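Local coordinates for 3-oxoacyl-[acyl-carrier-protein] synthase 2 (Rickettsia rickettsii, PDB 4JGA) that probably catalyses the condensation of malonyl-acyl carrier protein with a growing acyl chain, the elongation step of bacterial fatty acid synthesis, at residues E264-E267 with H268-R272; A195-M198 with I199-Y203. All coordinates share one frame; numbering follows the deposited sequence.

Contact 1. Residues E264-E267 with H268-R272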
ATOM      1  N   GLU A 264      -8.387 -14.417 -12.252  1.00 11.15           N
ATOM      2  CA  GLU A 264      -8.005 -14.777 -13.580  1.00 11.78           C
ATOM      3  C   GLU A 264      -9.028 -14.308 -14.597  1.00 12.31           C
ATOM      4  O   GLU A 264     -10.249 -14.338 -14.344  1.00 12.21           O
ATOM      5  CB  GLU A 264      -7.810 -16.284 -13.615  1.00 12.17           C
ATOM      6  CG  GLU A 264      -7.279 -16.839 -14.938  1.00 12.90           C
ATOM      7  CD  GLU A 264      -6.794 -18.284 -14.807  1.00 13.41           C
ATOM      8  OE1 GLU A 264      -6.909 -18.860 -13.686  1.00 12.89           O
ATOM      9  OE2 GLU A 264      -6.286 -18.818 -15.825  1.00 14.01           O
ATOM     10  N   GLU A 265      -8.539 -13.859 -15.751  1.00 12.99           N
ATOM     11  CA  GLU A 265      -9.431 -13.464 -16.840  1.00 13.90           C
ATOM     12  C   GLU A 265     -10.220 -14.721 -17.277  1.00 15.22           C
ATOM     13  O   GLU A 265      -9.673 -15.819 -17.358  1.00 15.11           O
ATOM     14  CB  GLU A 265      -8.638 -12.884 -18.004  1.00 14.29           C
ATOM     15  CG  GLU A 265      -9.489 -12.289 -19.108  1.00 15.00           C
ATOM     16  CD  GLU A 265      -9.980 -13.303 -20.121  1.00 16.10           C
ATOM     17  OE1 GLU A 265      -9.221 -14.232 -20.473  1.00 16.83           O
ATOM     18  OE2 GLU A 265     -11.139 -13.170 -20.579  1.00 16.59           O
ATOM     19  N   TYR A 266     -11.507 -14.550 -17.537  1.00 16.21           N
ATOM     20  CA  TYR A 266     -12.389 -15.699 -17.655  1.00 17.72           C
ATOM     21  C   TYR A 266     -12.005 -16.634 -18.803  1.00 18.37           C
ATOM     22  O   TYR A 266     -11.944 -17.823 -18.602  1.00 18.14           O
ATOM     23  CB  TYR A 266     -13.846 -15.233 -17.778  1.00 18.82           C
ATOM     24  CG  TYR A 266     -14.881 -16.329 -17.743  1.00 20.75           C
ATOM     25  CD1 TYR A 266     -14.653 -17.505 -17.034  1.00 21.86           C
ATOM     26  CD2 TYR A 266     -16.078 -16.198 -18.415  1.00 22.28           C
ATOM     27  CE1 TYR A 266     -15.590 -18.515 -16.987  1.00 23.24           C
ATOM     28  CE2 TYR A 266     -17.038 -17.204 -18.382  1.00 23.72           C
ATOM     29  CZ  TYR A 266     -16.796 -18.359 -17.651  1.00 24.05           C
ATOM     30  OH  TYR A 266     -17.711 -19.395 -17.605  1.00 25.69           O
ATOM     31  N   GLU A 267     -11.793 -16.114 -20.010  1.00 19.18           N
ATOM     32  CA  GLU A 267     -11.448 -16.984 -21.149  1.00 20.48           C
ATOM     33  C   GLU A 267     -10.159 -17.770 -20.878  1.00 19.46           C
ATOM     34  O   GLU A 267     -10.090 -18.984 -21.108  1.00 19.60           O
ATOM     35  CB  GLU A 267     -11.331 -16.227 -22.480  1.00 22.61           C
ATOM     36  CG  GLU A 267     -12.605 -15.523 -22.950  1.00 24.94           C
ATOM     37  CD  GLU A 267     -13.836 -16.430 -23.063  1.00 27.38           C
ATOM     38  OE1 GLU A 267     -13.714 -17.498 -23.672  1.00 30.80           O
ATOM     39  OE2 GLU A 267     -14.946 -16.098 -22.544  1.00 30.16           O
ATOM     40  N   HIS A 268      -9.155 -17.057 -20.372  1.00 18.01           N
ATOM     41  CA  HIS A 268      -7.887 -17.637 -19.937  1.00 17.62           C
ATOM     42  C   HIS A 268      -8.079 -18.818 -18.971  1.00 17.21           C
ATOM     43  O   HIS A 268      -7.534 -19.906 -19.201  1.00 17.76           O
ATOM     44  CB  HIS A 268      -7.080 -16.553 -19.260  1.00 16.74           C
ATOM     45  CG  HIS A 268      -5.651 -16.902 -19.031  1.00 16.53           C
ATOM     46  ND1 HIS A 268      -5.229 -17.590 -17.917  1.00 16.12           N
ATOM     47  CD2 HIS A 268      -4.540 -16.588 -19.732  1.00 16.86           C
ATOM     48  CE1 HIS A 268      -3.914 -17.725 -17.970  1.00 16.24           C
ATOM     49  NE2 HIS A 268      -3.474 -17.108 -19.047  1.00 16.68           N
ATOM     50  N   ALA A 269      -8.914 -18.625 -17.961  1.00 16.27           N
ATOM     51  CA  ALA A 269      -9.282 -19.698 -17.044  1.00 16.33           C
ATOM     52  C   ALA A 269      -9.947 -20.889 -17.763  1.00 17.66           C
ATOM     53  O   ALA A 269      -9.539 -22.043 -17.574  1.00 17.87           O
ATOM     54  CB  ALA A 269     -10.184 -19.184 -15.948  1.00 15.52           C
ATOM     55  N   LEU A 270     -10.952 -20.599 -18.587  1.00 18.30           N
ATOM     56  CA  LEU A 270     -11.643 -21.651 -19.339  1.00 19.73           C
ATOM     57  C   LEU A 270     -10.717 -22.407 -20.274  1.00 20.62           C
ATOM     58  O   LEU A 270     -10.768 -23.620 -20.336  1.00 21.05           O
ATOM     59  CB  LEU A 270     -12.799 -21.094 -20.167  1.00 20.34           C
ATOM     60  CG  LEU A 270     -13.956 -20.525 -19.360  1.00 20.12           C
ATOM     61  CD1 LEU A 270     -14.939 -19.819 -20.300  1.00 20.87           C
ATOM     62  CD2 LEU A 270     -14.630 -21.622 -18.542  1.00 20.28           C
ATOM     63  N   ASN A 271      -9.876 -21.676 -20.991  1.00 20.97           N
ATOM     64  CA  ASN A 271      -8.960 -22.277 -21.942  1.00 22.10           C
ATOM     65  C   ASN A 271      -8.008 -23.285 -21.332  1.00 21.91           C
ATOM     66  O   ASN A 271      -7.610 -24.212 -22.043  1.00 22.75           O
ATOM     67  CB  ASN A 271      -8.141 -21.221 -22.672  1.00 22.55           C
ATOM     68  CG  ASN A 271      -8.960 -20.470 -23.711  1.00 23.68           C
ATOM     69  OD1 ASN A 271     -10.041 -20.913 -24.126  1.00 24.66           O
ATOM     70  ND2 ASN A 271      -8.458 -19.320 -24.126  1.00 23.64           N
ATOM     71  N   ARG A 272      -7.626 -23.106 -20.061  1.00 20.58           N
ATOM     72  CA  ARG A 272      -6.712 -24.046 -19.411  1.00 20.54           C
ATOM     73  C   ARG A 272      -7.416 -25.024 -18.483  1.00 20.63           C
ATOM     74  O   ARG A 272      -6.769 -25.783 -17.800  1.00 20.69           O
ATOM     75  CB  ARG A 272      -5.608 -23.297 -18.650  1.00 19.52           C
ATOM     76  CG  ARG A 272      -6.025 -22.703 -17.326  1.00 18.29           C
ATOM     77  CD  ARG A 272      -4.833 -21.956 -16.716  1.00 17.50           C
ATOM     78  NE  ARG A 272      -5.198 -21.334 -15.460  1.00 16.37           N
ATOM     79  CZ  ARG A 272      -5.231 -21.962 -14.281  1.00 15.98           C
ATOM     80  NH1 ARG A 272      -4.877 -23.249 -14.159  1.00 16.50           N
ATOM     81  NH2 ARG A 272      -5.616 -21.305 -13.217  1.00 15.05           N
TER

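Contact 2. Residues A195-M198 with I199-Y203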
ATOM      1  N   ALA A 195      -6.943  -5.814  -7.879  1.00  8.80           N
ATOM      2  CA  ALA A 195      -6.476  -6.896  -8.732  1.00  8.63           C
ATOM      3  C   ALA A 195      -7.531  -7.249  -9.812  1.00  9.01           C
ATOM      4  O   ALA A 195      -7.197  -7.517 -10.977  1.00  8.74           O
ATOM      5  CB  ALA A 195      -6.143  -8.094  -7.888  1.00  8.71           C
ATOM      6  N   MET A 196      -8.804  -7.229  -9.438  1.00  9.34           N
ATOM      7  CA  MET A 196      -9.868  -7.476 -10.400  1.00 10.07           C
ATOM      8  C   MET A 196      -9.868  -6.413 -11.498  1.00 10.04           C
ATOM      9  O   MET A 196      -9.997  -6.720 -12.661  1.00  9.85           O
ATOM     10  CB  MET A 196     -11.211  -7.540  -9.698  1.00 10.87           C
ATOM     11  CG  MET A 196     -12.396  -7.709 -10.612  1.00 11.80           C
ATOM     12  SD  MET A 196     -13.014  -6.104 -11.130  1.00 13.36           S
ATOM     13  CE  MET A 196     -13.847  -5.565  -9.662  1.00 13.39           C
ATOM     14  N   ARG A 197      -9.715  -5.158 -11.096  1.00 10.18           N
ATOM     15  CA  ARG A 197      -9.718  -4.040 -12.031  1.00 10.38           C
ATOM     16  C   ARG A 197      -8.533  -4.177 -12.994  1.00 10.41           C
ATOM     17  O   ARG A 197      -8.660  -3.893 -14.176  1.00 10.29           O
ATOM     18  CB  ARG A 197      -9.649  -2.719 -11.284  1.00 10.31           C
ATOM     19  CG  ARG A 197     -10.925  -2.356 -10.516  1.00 10.79           C
ATOM     20  CD  ARG A 197     -11.979  -1.762 -11.401  1.00 11.39           C
ATOM     21  NE  ARG A 197     -13.307  -1.603 -10.806  1.00 11.95           N
ATOM     22  CZ  ARG A 197     -13.680  -0.631  -9.966  1.00 12.15           C
ATOM     23  NH1 ARG A 197     -12.843   0.330  -9.549  1.00 11.87           N
ATOM     24  NH2 ARG A 197     -14.931  -0.630  -9.517  1.00 12.85           N
ATOM     25  N   MET A 198      -7.402  -4.618 -12.476  1.00 10.42           N
ATOM     26  CA  MET A 198      -6.233  -4.835 -13.310  1.00 11.41           C
ATOM     27  C   MET A 198      -6.514  -5.828 -14.471  1.00 10.61           C
ATOM     28  O   MET A 198      -6.116  -5.583 -15.617  1.00 10.38           O
ATOM     29  CB  MET A 198      -5.096  -5.322 -12.447  1.00 12.92           C
ATOM     30  CG  MET A 198      -3.778  -5.476 -13.159  1.00 15.03           C
ATOM     31  SD  MET A 198      -2.760  -4.003 -12.979  1.00 17.76           S
ATOM     32  CE  MET A 198      -2.443  -4.186 -11.207  1.00 15.00           C
ATOM     33  N   ILE A 199      -7.208  -6.923 -14.156  1.00  9.76           N
ATOM     34  CA  ILE A 199      -7.578  -7.931 -15.123  1.00  9.60           C
ATOM     35  C   ILE A 199      -8.692  -7.411 -16.015  1.00  9.74           C
ATOM     36  O   ILE A 199      -8.608  -7.548 -17.232  1.00  9.62           O
ATOM     37  CB  ILE A 199      -7.992  -9.234 -14.434  1.00  9.66           C
ATOM     38  CG1 ILE A 199      -6.782  -9.813 -13.688  1.00  9.44           C
ATOM     39  CG2 ILE A 199      -8.477 -10.250 -15.464  1.00 10.03           C
ATOM     40  CD1 ILE A 199      -7.070 -11.018 -12.820  1.00  9.63           C
ATOM     41  N   LYS A 200      -9.687  -6.772 -15.417  1.00  9.76           N
ATOM     42  CA  LYS A 200     -10.842  -6.218 -16.144  1.00 10.50           C
ATOM     43  C   LYS A 200     -10.399  -5.345 -17.286  1.00 10.66           C
ATOM     44  O   LYS A 200     -10.956  -5.423 -18.385  1.00 11.01           O
ATOM     45  CB  LYS A 200     -11.718  -5.393 -15.214  1.00 10.71           C
ATOM     46  CG  LYS A 200     -12.953  -4.774 -15.827  1.00 11.63           C
ATOM     47  CD  LYS A 200     -13.733  -4.013 -14.752  1.00 12.04           C
ATOM     48  CE  LYS A 200     -14.957  -3.307 -15.314  1.00 12.98           C
ATOM     49  NZ  LYS A 200     -15.503  -2.397 -14.265  1.00 13.34           N
ATOM     50  N   HIS A 201      -9.380  -4.534 -17.048  1.00 10.40           N
ATOM     51  CA  HIS A 201      -8.940  -3.560 -18.050  1.00 10.78           C
ATOM     52  C   HIS A 201      -7.755  -4.034 -18.856  1.00 10.90           C
ATOM     53  O   HIS A 201      -7.185  -3.271 -19.593  1.00 11.18           O
ATOM     54  CB  HIS A 201      -8.710  -2.190 -17.372  1.00 10.95           C
ATOM     55  CG  HIS A 201      -9.951  -1.634 -16.752  1.00 11.16           C
ATOM     56  ND1 HIS A 201     -11.066  -1.330 -17.500  1.00 11.97           N
ATOM     57  CD2 HIS A 201     -10.297  -1.418 -15.460  1.00 11.05           C
ATOM     58  CE1 HIS A 201     -12.033  -0.907 -16.708  1.00 11.99           C
ATOM     59  NE2 HIS A 201     -11.597  -0.970 -15.465  1.00 11.54           N
ATOM     60  N   GLY A 202      -7.358  -5.296 -18.713  1.00 10.86           N
ATOM     61  CA  GLY A 202      -6.449  -5.908 -19.687  1.00 11.29           C
ATOM     62  C   GLY A 202      -4.963  -5.853 -19.363  1.00 11.17           C
ATOM     63  O   GLY A 202      -4.142  -6.257 -20.173  1.00 11.43           O
ATOM     64  N   TYR A 203      -4.621  -5.406 -18.162  1.00 10.56           N
ATOM     65  CA  TYR A 203      -3.225  -5.251 -17.793  1.00 10.31           C
ATOM     66  C   TYR A 203      -2.578  -6.512 -17.233  1.00  9.90           C
ATOM     67  O   TYR A 203      -1.375  -6.539 -17.020  1.00  9.71           O
ATOM     68  CB  TYR A 203      -3.085  -4.107 -16.783  1.00 10.13           C
ATOM     69  CG  TYR A 203      -3.675  -2.811 -17.280  1.00 10.64           C
ATOM     70  CD1 TYR A 203      -3.166  -2.180 -18.404  1.00 11.07           C
ATOM     71  CD2 TYR A 203      -4.760  -2.234 -16.637  1.00 10.74           C
ATOM     72  CE1 TYR A 203      -3.718  -0.986 -18.874  1.00 11.57           C
ATOM     73  CE2 TYR A 203      -5.306  -1.041 -17.077  1.00 11.12           C
ATOM     74  CZ  TYR A 203      -4.791  -0.421 -18.190  1.00 11.64           C
ATOM     75  OH  TYR A 203      -5.380   0.735 -18.611  1.00 11.93           O
TER
HETATM   76  O   HOH W   1     -15.459  -3.588 -11.751  1.00 18.71           O

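Contact 1. Residues E264-E267 with H268-R272
Glu264 OE2 takes two side-chain donors at once, His268 ND1 at 2.6 Å and Arg272 NE at 2.8 Å. Its carboxylate closes the short helix 266-271 back onto the end of strand 257-265, a strand-to-helix junction in the thiolase-like fold of the ketoacyl synthases. Arg272 comes side-on, NE to OE2 and NH2 to OE1, each oxygen using its syn lone pair, and the carboxylate and guanidinium lie only 7° from coplanar. His268 instead meets OE2 on the anti side, with the oxygen in the imidazole plane. An extended chain carries the Glu264 carboxylate this far, and the paired bonds to Arg272 should favour its ionised form. Thr21 also bonds OE1, while Arg272 NH1 reaches Ser109 O and Trp111 meets the His268 ring edge-to-face.

Glu265 is the N-cap of the helix. A bend at chi2 (-84°) turns its carboxylate back over the first turn, where OE1 accepts from His268 N at 2.8 Å and OE2 from Glu267 N at 3.1 Å, both donors lying above the carboxylate plane. Behind this cap the backbone settles into helical bonds, beginning with Ala269 N to Glu265 O. One turn along, Leu270 lies over one face of the Tyr266 ring, a CH-pi contact with CD1 3.7 Å from the ring centroid.

Contact 2. Residues A195-M198 with I199-Y203
Met198 O accepts from Tyr203 N at 3.0 Å, and Gly202 N bonds back to Ile199 O at 3.0 Å. Together these bonds make the Schellman motif that ends helix 187-200, with Gly202 as its C-prime residue. The positive phi of Gly202 (94°), a backbone angle that suits glycine, lets the chain reverse here. The bond from His201 N to Arg197 O belongs to the last helical turn, and one residue pair earlier Ile199 CG1 rests 3.6 Å from Ala195 O.

Around this turn the Met198 side chain, bent at both chi2 and chi3, crosses Tyr203 at about a right angle and sets SD 3.8 Å from Tyr203 CB. His201 runs alongside Arg197, its CD2 lying 3.2 Å from Arg197 O, while Lys200 CG lies over the centre of the imidazole. Lys200 is fully extended and points the same way as Arg197, which brings Lys200 NZ within 4.2 Å of Arg197 NE. One water accepts from both, at 2.8 Å from Lys200 NZ and 3.1 Å from Arg197 NE, and probably eases the meeting of like charges. Asp312 adds a salt bridge to Arg197 NH2 and a weak, long ion pair with Lys200.

Farther out, Ile199 packs on Met207 and Leu263 of the sheet. At the dimer interface the two His201 rings stack, Lys200 NZ bonds Tyr203 OH of the second subunit, and Tyr203 OH hydrogen-bonds His201 NE2 of that subunit, the same bonds being made in the other direction.

Contact 2 comes first along the chain, at the C-terminal end of helix 187-200, and contact 1 follows where strand 257-265 passes into helix 266-271. Their centres lie about 13 Å apart. The two touch directly through Ile199: its CG2 packs 3.6 Å from Glu265 N, and its CD1 packs against Glu264 N. Strand 206-213, just after contact 2, runs antiparallel beside strand 257-265 in the large mixed sheet, and side chains of both contacts (Glu264 and His268; Ala195, Met198 and Ile199) rest on strand 206-213. Contact 1 touches no other chain, so the helix end that meets the second subunit is packed, through Ile199, directly on the strand that ends at contact 1.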